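Local coordinates for Alpha/beta hydrolase fold protein (Nakamurella multipartita, PDB 4Y7D), which is an alpha/beta hydrolase fold protein whose exact substrate is not established and which probably acts as a hydrolase, at residues A[26-40]-A[60-74]. Numbering follows the deposited sequence.
Sequences DCVIVGAGPPVLVVH and GLRAIVVDRPGYFGT
Val28 N and Val38 N donate to Val65 O and Ile64 O of strand 62-66, which lies between antiparallel strand 26-31 and parallel strand 35-39 in the mixed sheet of the alpha/beta hydrolase fold; with helix 46-58, strands 35-39 and 62-66 form a beta-alpha-beta crossover. The central strand illustrates how a buried strand spends its backbone polar groups by turns. Val65 exchanges N-H and C=O with Val28, and Ala63 does so with Val30, whereas Arg62 and Ile64 face the parallel neighbour, where Val38 N reaches Ile64 O at 2.9 Å. On the parallel side the ladder weakens at Val66 N, whose bond to Val38 O is long at 3.5 Å; a water there donates to Val38 O and Val66 O and accepts from His40 N. On the antiparallel side it runs on, Asp67 N donating to Asp26 O. Where strand 62-66 gives way to loop, Asp26 N donates to Thr74 OG1 at 2.9 Å, and that hydroxyl donates to Asp67 O. Two waters link the Asp26 carboxylate to Gly73, one also reaching Asp67 OD2, while Thr17 binds Asp26 OD1 and His46 N binds Asp67 OD1. His40 NE2 accepts from Arg68 N at 3.0 Å, nearly straight at 173°, and its CE1 edge points at the face of Tyr71, the planes 87° apart. Bent at chi3 (-70°), Arg68 brings NE over one face of the imidazole and onto His40 O at 3.0 Å; its NH1 salt-bridges Asp223, which also binds Tyr71 OH. An alanine at Arg68 would remove the guanidinium, and would probably leave His40 O short of its donor and the Asp223 charge without its mate. Arg68 CD also rests on Val39 CG1, 3.6 Å away.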
loop_
_atom_site.group_PDB
_atom_site.type_symbol
_atom_site.label_atom_id
_atom_site.label_comp_id
_atom_site.label_asym_id
_atom_site.label_seq_id
_atom_site.Cartn_x
_atom_site.Cartn_y
_atom_site.Cartn_z
ATOM N N ASP A 26 9.938 3.628 -12.367
ATOM C CA ASP A 26 10.914 3.894 -11.333
ATOM C C ASP A 26 10.707 2.967 -10.154
ATOM O O ASP A 26 9.559 2.628 -9.774
ATOM C CB ASP A 26 10.826 5.360 -10.883
ATOM C CG ASP A 26 11.496 6.312 -11.833
ATOM O OD1 ASP A 26 11.964 5.926 -12.951
ATOM O OD2 ASP A 26 11.597 7.496 -11.437
ATOM N N CYS A 27 11.805 2.629 -9.505
ATOM C CA CYS A 27 11.728 1.809 -8.318
ATOM C C CYS A 27 12.926 2.013 -7.420
ATOM O O CYS A 27 13.919 2.600 -7.822
ATOM C CB CYS A 27 11.506 0.338 -8.673
ATOM S SG CYS A 27 12.862 -0.388 -9.540
ATOM N N VAL A 28 12.836 1.519 -6.184
ATOM C CA VAL A 28 13.948 1.465 -5.276
ATOM C C VAL A 28 14.102 0.003 -4.939
ATOM O O VAL A 28 13.136 -0.679 -4.605
ATOM C CB VAL A 28 13.703 2.311 -4.004
ATOM C CG1 VAL A 28 14.864 2.237 -3.037
ATOM C CG2 VAL A 28 13.417 3.762 -4.374
ATOM N N ILE A 29 15.349 -0.415 -4.969
ATOM C CA ILE A 29 15.762 -1.789 -4.796
ATOM C C ILE A 29 16.512 -1.793 -3.457
ATOM O O ILE A 29 17.531 -1.126 -3.329
ATOM C CB ILE A 29 16.769 -2.170 -5.921
ATOM C CG1 ILE A 29 16.134 -2.108 -7.328
ATOM C CG2 ILE A 29 17.388 -3.515 -5.677
ATOM C CD1 ILE A 29 15.064 -3.115 -7.603
ATOM N N VAL A 30 15.994 -2.518 -2.463
ATOM C CA VAL A 30 16.598 -2.506 -1.155
ATOM C C VAL A 30 16.528 -3.874 -0.473
ATOM O O VAL A 30 15.576 -4.614 -0.657
ATOM C CB VAL A 30 15.929 -1.439 -0.280
ATOM C CG1 VAL A 30 14.468 -1.738 0.009
ATOM C CG2 VAL A 30 16.679 -1.293 1.021
ATOM N N GLY A 31 17.534 -4.166 0.347
ATOM C CA GLY A 31 17.565 -5.411 1.115
ATOM C C GLY A 31 18.183 -6.576 0.346
ATOM O O GLY A 31 18.729 -6.423 -0.759
ATOM N N ALA A 32 18.087 -7.756 0.941
ATOM C CA ALA A 32 18.693 -8.977 0.412
ATOM C C ALA A 32 17.822 -10.103 0.898
ATOM O O ALA A 32 17.240 -10.027 1.995
ATOM C CB ALA A 32 20.105 -9.163 0.966
ATOM N N GLY A 33 17.706 -11.150 0.091
ATOM C CA GLY A 33 16.791 -12.240 0.402
ATOM C C GLY A 33 15.771 -12.443 -0.708
ATOM O O GLY A 33 15.851 -11.800 -1.752
ATOM N N PRO A 34 14.802 -13.316 -0.471
ATOM C CA PRO A 34 13.690 -13.515 -1.386
ATOM C C PRO A 34 13.010 -12.212 -1.729
ATOM O O PRO A 34 12.766 -11.385 -0.843
ATOM C CB PRO A 34 12.749 -14.423 -0.598
ATOM C CG PRO A 34 13.666 -15.182 0.316
ATOM C CD PRO A 34 14.693 -14.173 0.740
ATOM N N PRO A 35 12.770 -11.990 -3.021
ATOM C CA PRO A 35 12.215 -10.695 -3.430
ATOM C C PRO A 35 10.734 -10.537 -3.251
ATOM O O PRO A 35 9.959 -11.495 -3.433
ATOM C CB PRO A 35 12.598 -10.613 -4.923
ATOM C CG PRO A 35 12.575 -12.041 -5.354
ATOM C CD PRO A 35 13.124 -12.844 -4.187
ATOM N N VAL A 36 10.341 -9.303 -2.937
ATOM C CA VAL A 36 8.937 -8.900 -2.810
ATOM C C VAL A 36 8.695 -7.595 -3.538
ATOM O O VAL A 36 9.387 -6.603 -3.277
ATOM C CB VAL A 36 8.600 -8.683 -1.328
ATOM C CG1 VAL A 36 7.125 -8.334 -1.161
ATOM C CG2 VAL A 36 8.995 -9.909 -0.533
ATOM N N LEU A 37 7.717 -7.606 -4.434
ATOM C CA LEU A 37 7.249 -6.400 -5.071
ATOM C C LEU A 37 6.295 -5.702 -4.100
ATOM O O LEU A 37 5.374 -6.317 -3.604
ATOM C CB LEU A 37 6.508 -6.703 -6.352
ATOM C CG LEU A 37 5.799 -5.535 -7.056
ATOM C CD1 LEU A 37 6.841 -4.620 -7.708
ATOM C CD2 LEU A 37 4.770 -6.075 -8.012
ATOM N N VAL A 38 6.584 -4.454 -3.771
ATOM C CA VAL A 38 5.837 -3.666 -2.755
ATOM C C VAL A 38 5.086 -2.563 -3.520
ATOM O O VAL A 38 5.730 -1.763 -4.225
ATOM C CB VAL A 38 6.807 -3.056 -1.758
ATOM C CG1 VAL A 38 6.065 -2.273 -0.693
ATOM C CG2 VAL A 38 7.584 -4.155 -1.082
ATOM N N VAL A 39 3.774 -2.529 -3.352
ATOM C CA VAL A 39 2.890 -1.721 -4.190
ATOM C C VAL A 39 2.075 -0.746 -3.328
ATOM O O VAL A 39 1.186 -1.123 -2.541
ATOM C CB VAL A 39 1.956 -2.631 -4.988
ATOM C CG1 VAL A 39 1.177 -1.798 -6.001
ATOM C CG2 VAL A 39 2.721 -3.792 -5.662
ATOM N N HIS A 40 2.407 0.526 -3.470
ATOM C CA HIS A 40 1.812 1.601 -2.679
ATOM C C HIS A 40 0.349 1.911 -3.038
ATOM O O HIS A 40 -0.164 1.605 -4.133
ATOM C CB HIS A 40 2.700 2.889 -2.783
ATOM C CG HIS A 40 2.667 3.530 -4.115
ATOM N ND1 HIS A 40 1.586 4.266 -4.563
ATOM C CD2 HIS A 40 3.606 3.604 -5.099
ATOM C CE1 HIS A 40 1.845 4.729 -5.772
ATOM N NE2 HIS A 40 3.052 4.343 -6.119
ATOM N N GLY A 60 14.973 -10.060 6.413
ATOM C CA GLY A 60 15.820 -10.791 5.458
ATOM C C GLY A 60 15.161 -11.091 4.112
ATOM O O GLY A 60 15.434 -12.149 3.488
ATOM N N LEU A 61 14.301 -10.186 3.647
ATOM C CA LEU A 61 13.794 -10.229 2.277
ATOM C C LEU A 61 14.268 -8.975 1.529
ATOM O O LEU A 61 14.700 -7.979 2.157
ATOM C CB LEU A 61 12.259 -10.338 2.251
ATOM C CG LEU A 61 11.695 -11.656 2.840
ATOM C CD1 LEU A 61 11.430 -11.505 4.323
ATOM C CD2 LEU A 61 10.384 -12.014 2.147
ATOM N N ARG A 62 14.222 -9.015 0.184
ATOM C CA ARG A 62 14.578 -7.860 -0.594
ATOM C C ARG A 62 13.307 -7.280 -1.140
ATOM O O ARG A 62 12.372 -8.021 -1.436
ATOM C CB ARG A 62 15.641 -8.128 -1.680
ATOM C CG ARG A 62 15.206 -8.644 -3.014
ATOM C CD ARG A 62 16.460 -8.890 -3.905
ATOM N NE ARG A 62 16.236 -9.550 -5.216
ATOM C CZ ARG A 62 15.992 -8.906 -6.382
ATOM N NH1 ARG A 62 15.898 -7.584 -6.443
ATOM N NH2 ARG A 62 15.865 -9.597 -7.516
ATOM N N ALA A 63 13.230 -5.955 -1.222
ATOM C CA ALA A 63 12.023 -5.299 -1.738
ATOM C C ALA A 63 12.284 -4.574 -3.056
ATOM O O ALA A 63 13.361 -3.985 -3.257
ATOM C CB ALA A 63 11.512 -4.341 -0.708
ATOM N N ILE A 64 11.297 -4.634 -3.947
ATOM C CA ILE A 64 11.275 -3.932 -5.186
ATOM C C ILE A 64 10.107 -2.956 -5.019
ATOM O O ILE A 64 8.968 -3.357 -5.086
ATOM C CB ILE A 64 11.075 -4.906 -6.385
ATOM C CG1 ILE A 64 12.236 -5.914 -6.446
ATOM C CG2 ILE A 64 10.937 -4.143 -7.707
ATOM C CD1 ILE A 64 11.892 -7.185 -7.186
ATOM N N VAL A 65 10.413 -1.689 -4.760
ATOM C CA VAL A 65 9.367 -0.727 -4.356
ATOM C C VAL A 65 9.127 0.189 -5.541
ATOM O O VAL A 65 10.033 0.965 -5.899
ATOM C CB VAL A 65 9.886 0.140 -3.193
ATOM C CG1 VAL A 65 8.866 1.211 -2.819
ATOM C CG2 VAL A 65 10.380 -0.716 -2.019
ATOM N N VAL A 66 7.979 0.041 -6.202
ATOM C CA VAL A 66 7.708 0.836 -7.393
ATOM C C VAL A 66 7.096 2.171 -7.076
ATOM O O VAL A 66 6.460 2.322 -6.031
ATOM C CB VAL A 66 6.702 0.128 -8.346
ATOM C CG1 VAL A 66 7.417 -0.978 -9.095
ATOM C CG2 VAL A 66 5.486 -0.406 -7.595
ATOM N N ASP A 67 7.258 3.106 -8.010
ATOM C CA ASP A 67 6.364 4.249 -8.186
ATOM C C ASP A 67 5.361 3.817 -9.260
ATOM O O ASP A 67 5.749 3.530 -10.382
ATOM C CB ASP A 67 7.115 5.488 -8.636
ATOM C CG ASP A 67 7.857 6.173 -7.526
ATOM O OD1 ASP A 67 7.192 6.533 -6.533
ATOM O OD2 ASP A 67 9.105 6.397 -7.624
ATOM N N ARG A 68 4.082 3.706 -8.916
ATOM C CA ARG A 68 3.078 3.355 -9.908
ATOM C C ARG A 68 2.926 4.484 -10.906
ATOM O O ARG A 68 3.289 5.647 -10.615
ATOM C CB ARG A 68 1.749 2.970 -9.266
ATOM C CG ARG A 68 1.862 1.677 -8.444
ATOM C CD ARG A 68 0.509 1.076 -8.094
ATOM N NE ARG A 68 -0.181 1.921 -7.110
ATOM C CZ ARG A 68 -1.184 2.736 -7.403
ATOM N NH1 ARG A 68 -1.684 3.519 -6.475
ATOM N NH2 ARG A 68 -1.627 2.807 -8.635
ATOM N N PRO A 69 2.456 4.152 -12.102
ATOM C CA PRO A 69 2.264 5.185 -13.138
ATOM C C PRO A 69 1.499 6.404 -12.662
ATOM O O PRO A 69 0.424 6.248 -12.043
ATOM C CB PRO A 69 1.525 4.426 -14.221
ATOM C CG PRO A 69 2.132 3.039 -14.134
ATOM C CD PRO A 69 2.227 2.788 -12.652
ATOM N N GLY A 70 2.060 7.581 -12.976
ATOM C CA GLY A 70 1.502 8.845 -12.574
ATOM C C GLY A 70 2.031 9.384 -11.279
ATOM O O GLY A 70 1.685 10.510 -10.906
ATOM N N TYR A 71 2.846 8.596 -10.559
ATOM C CA TYR A 71 3.464 9.017 -9.360
ATOM C C TYR A 71 4.963 9.204 -9.543
ATOM O O TYR A 71 5.679 8.336 -10.083
ATOM C CB TYR A 71 3.243 7.990 -8.278
ATOM C CG TYR A 71 1.794 7.863 -7.892
ATOM C CD1 TYR A 71 1.219 8.777 -7.019
ATOM C CD2 TYR A 71 0.967 6.829 -8.389
ATOM C CE1 TYR A 71 -0.080 8.643 -6.614
ATOM C CE2 TYR A 71 -0.370 6.698 -7.996
ATOM C CZ TYR A 71 -0.874 7.600 -7.083
ATOM O OH TYR A 71 -2.167 7.496 -6.639
ATOM N N PHE A 72 5.431 10.350 -9.071
ATOM C CA PHE A 72 6.824 10.740 -9.212
ATOM C C PHE A 72 7.317 10.491 -10.633
ATOM O O PHE A 72 6.734 11.025 -11.556
ATOM C CB PHE A 72 7.693 10.066 -8.149
ATOM C CG PHE A 72 7.421 10.544 -6.733
ATOM C CD1 PHE A 72 7.144 11.880 -6.470
ATOM C CD2 PHE A 72 7.537 9.666 -5.652
ATOM C CE1 PHE A 72 6.887 12.312 -5.174
ATOM C CE2 PHE A 72 7.336 10.106 -4.345
ATOM C CZ PHE A 72 7.021 11.440 -4.113
ATOM N N GLY A 73 8.383 9.682 -10.812
ATOM C CA GLY A 73 8.972 9.569 -12.142
ATOM C C GLY A 73 8.385 8.552 -13.108
ATOM O O GLY A 73 8.840 8.490 -14.267
ATOM N N THR A 74 7.425 7.743 -12.669
ATOM C CA THR A 74 6.865 6.732 -13.565
ATOM C C THR A 74 5.795 7.386 -14.414
ATOM O O THR A 74 4.796 7.845 -13.874
ATOM C CB THR A 74 6.326 5.525 -12.836
ATOM O OG1 THR A 74 7.354 4.936 -12.009
ATOM C CG2 THR A 74 5.800 4.501 -13.781
HETATM O O HOH W 1 10.239 8.235 -9.261
HETATM O O HOH W 2 10.270 6.168 -14.986
HETATM O O HOH W 3 16.932 -12.034 -4.156
HETATM O O HOH W 4 5.281 0.964 -3.970
#